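Local coordinates for protein MstE (Scytonema sp. PCC 10023, PDB 6SBF) that probably catalyses, as a type II (class II) terpene cyclase, the cyclisation of a linear isoprenoid chain into a polycyclic merosterol-type scaffold, at residues A175-S180 against E216-L221. The protein carries 1 engineered substitution. Sequence-based numbering, arbitrary orientation.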
loop_
_atom_site.group_PDB
_atom_site.type_symbol
_atom_site.label_atom_id
_atom_site.label_comp_id
_atom_site.label_asym_id
_atom_site.label_seq_id
_atom_site.Cartn_x
_atom_site.Cartn_y
_atom_site.Cartn_z
ATOM N N ALA A 175 -14.814 -9.575 -2.436
ATOM C CA ALA A 175 -13.477 -9.519 -3.028
ATOM C C ALA A 175 -13.086 -8.070 -3.271
ATOM O O ALA A 175 -13.896 -7.308 -3.848
ATOM C CB ALA A 175 -13.406 -10.334 -4.279
ATOM N N HIS A 176 -11.860 -7.716 -2.946
ATOM C CA HIS A 176 -11.313 -6.350 -3.080
ATOM C C HIS A 176 -10.088 -6.383 -3.980
ATOM O O HIS A 176 -9.168 -7.169 -3.719
ATOM C CB HIS A 176 -10.958 -5.796 -1.712
ATOM C CG HIS A 176 -12.157 -5.621 -0.864
ATOM N ND1 HIS A 176 -12.184 -5.858 0.500
ATOM C CD2 HIS A 176 -13.411 -5.213 -1.206
ATOM C CE1 HIS A 176 -13.413 -5.580 0.953
ATOM N NE2 HIS A 176 -14.200 -5.165 -0.080
ATOM N N THR A 177 -10.018 -5.551 -4.998
ATOM C CA THR A 177 -8.902 -5.642 -5.940
ATOM C C THR A 177 -7.601 -5.148 -5.322
ATOM O O THR A 177 -6.531 -5.715 -5.609
ATOM C CB THR A 177 -9.302 -4.904 -7.208
ATOM O OG1 THR A 177 -10.558 -5.435 -7.696
ATOM C CG2 THR A 177 -8.279 -5.058 -8.301
ATOM N N CYS A 178 -7.657 -4.133 -4.487
ATOM C CA CYS A 178 -6.495 -3.565 -3.795
ATOM C C CYS A 178 -5.860 -4.656 -2.888
ATOM O O CYS A 178 -4.648 -4.866 -2.906
ATOM C CB CYS A 178 -6.889 -2.331 -2.985
ATOM S SG CYS A 178 -8.369 -2.521 -1.944
ATOM N N VAL A 179 -6.679 -5.346 -2.108
ATOM C CA VAL A 179 -6.209 -6.395 -1.193
ATOM C C VAL A 179 -5.746 -7.582 -2.010
ATOM O O VAL A 179 -4.672 -8.170 -1.702
ATOM C CB VAL A 179 -7.290 -6.781 -0.200
ATOM C CG1 VAL A 179 -6.780 -7.868 0.759
ATOM C CG2 VAL A 179 -7.749 -5.556 0.552
ATOM N N SER A 180 -6.435 -7.969 -3.063
ATOM C CA SER A 180 -6.032 -9.083 -3.925
ATOM C C SER A 180 -4.665 -8.785 -4.556
ATOM O O SER A 180 -3.789 -9.678 -4.602
ATOM C CB SER A 180 -7.096 -9.316 -4.991
ATOM O OG SER A 180 -8.330 -9.715 -4.430
ATOM N N GLU A 216 -3.424 4.354 -8.535
ATOM C CA GLU A 216 -1.996 4.000 -8.745
ATOM C C GLU A 216 -1.556 2.889 -7.783
ATOM O O GLU A 216 -0.728 2.106 -8.176
ATOM C CB GLU A 216 -1.147 5.257 -8.603
ATOM C CG GLU A 216 -1.456 6.360 -9.627
ATOM C CD GLU A 216 -2.727 7.141 -9.413
ATOM O OE1 GLU A 216 -3.177 7.815 -10.402
ATOM O OE2 GLU A 216 -3.257 7.131 -8.265
ATOM N N TYR A 217 -2.072 2.887 -6.571
ATOM C CA TYR A 217 -1.743 1.844 -5.591
ATOM C C TYR A 217 -2.116 0.476 -6.128
ATOM O O TYR A 217 -1.246 -0.433 -6.235
ATOM C CB TYR A 217 -2.464 2.166 -4.284
ATOM C CG TYR A 217 -2.373 1.119 -3.209
ATOM C CD1 TYR A 217 -3.233 0.070 -3.122
ATOM C CD2 TYR A 217 -1.446 1.225 -2.195
ATOM C CE1 TYR A 217 -3.198 -0.869 -2.102
ATOM C CE2 TYR A 217 -1.377 0.294 -1.164
ATOM C CZ TYR A 217 -2.244 -0.763 -1.104
ATOM O OH TYR A 217 -2.184 -1.672 -0.078
ATOM N N THR A 218 -3.353 0.267 -6.509
ATOM C CA THR A 218 -3.834 -1.049 -6.955
ATOM C C THR A 218 -3.170 -1.373 -8.281
ATOM O O THR A 218 -2.857 -2.556 -8.538
ATOM C CB THR A 218 -5.359 -1.122 -6.994
ATOM O OG1 THR A 218 -5.869 -0.817 -5.698
ATOM C CG2 THR A 218 -5.879 -2.470 -7.394
ATOM N N THR A 219 -3.042 -0.394 -9.163
ATOM C CA THR A 219 -2.507 -0.646 -10.509
ATOM C C THR A 219 -1.044 -1.103 -10.385
ATOM O O THR A 219 -0.641 -2.078 -11.038
ATOM C CB THR A 219 -2.662 0.590 -11.388
ATOM O OG1 THR A 219 -4.067 0.903 -11.489
ATOM C CG2 THR A 219 -2.091 0.356 -12.781
ATOM N N ALA A 220 -0.233 -0.390 -9.618
ATOM C CA ALA A 220 1.201 -0.770 -9.464
ATOM C C ALA A 220 1.277 -2.167 -8.850
ATOM O O ALA A 220 2.036 -3.003 -9.337
ATOM C CB ALA A 220 1.896 0.222 -8.576
ATOM N N LEU A 221 0.546 -2.426 -7.764
ATOM C CA LEU A 221 0.658 -3.729 -7.100
ATOM C C LEU A 221 0.225 -4.842 -8.034
ATOM O O LEU A 221 0.807 -5.924 -8.039
ATOM C CB LEU A 221 -0.151 -3.724 -5.817
ATOM C CG LEU A 221 0.463 -2.955 -4.652
ATOM C CD1 LEU A 221 -0.522 -2.783 -3.558
ATOM C CD2 LEU A 221 1.751 -3.614 -4.155
HETATM O O HOH W 1 -3.953 -3.613 -0.299
#
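Tyr217 OH and a water lie 2.6 Å apart in a hydrogen bond, and the same water donates a weak bond of 3.0 Å to Cys178 O, so a polar bridge spans two segments that share no direct hydrogen bond. The water lies in the plane of the Tyr217 ring, at its edge. A tyrosine suits this place because its flat ring carries a hydroxyl far enough out to meet the water; with CG anti to the backbone N (chi1 173°), the ring extends beside the neighbouring helix. Its edge, at CE1, passes 4.1 Å from Cys178 CB, while Leu221 CD1, one turn on, lies over the rim of one ring face. Helices 177-183 and 215-229 pack together in the core of this α6-α6 barrel cyclase, probably as parts of the barrel, and small side chains let them come close: Cys178 CA and Thr218 CA are 4.8 Å apart. Thr218, short enough for this approach yet beta-branched, presents both a hydroxyl and a methyl: OG1 packs 3.3 Å from Cys178 CB without a hydrogen bond there, and CG2, anti to the backbone N, meets Thr177 CG2 at 3.6 Å, the side chains crossing at about a right angle. Thr177 turns its methyl to this contact while its hydroxyl is hydrogen-bonded to Tyr196 OH, a division of labour that suits threonine. A glycine in place of Thr218 would probably leave the Thr177 methyl without its mate and open a gap against Cys178 CB. At the N-cap, His176 O accepts from Ser180 N and Ser180 OG (2.8 Å) from opposite faces of the carbonyl plane, serine being short enough to turn its hydroxyl back one turn.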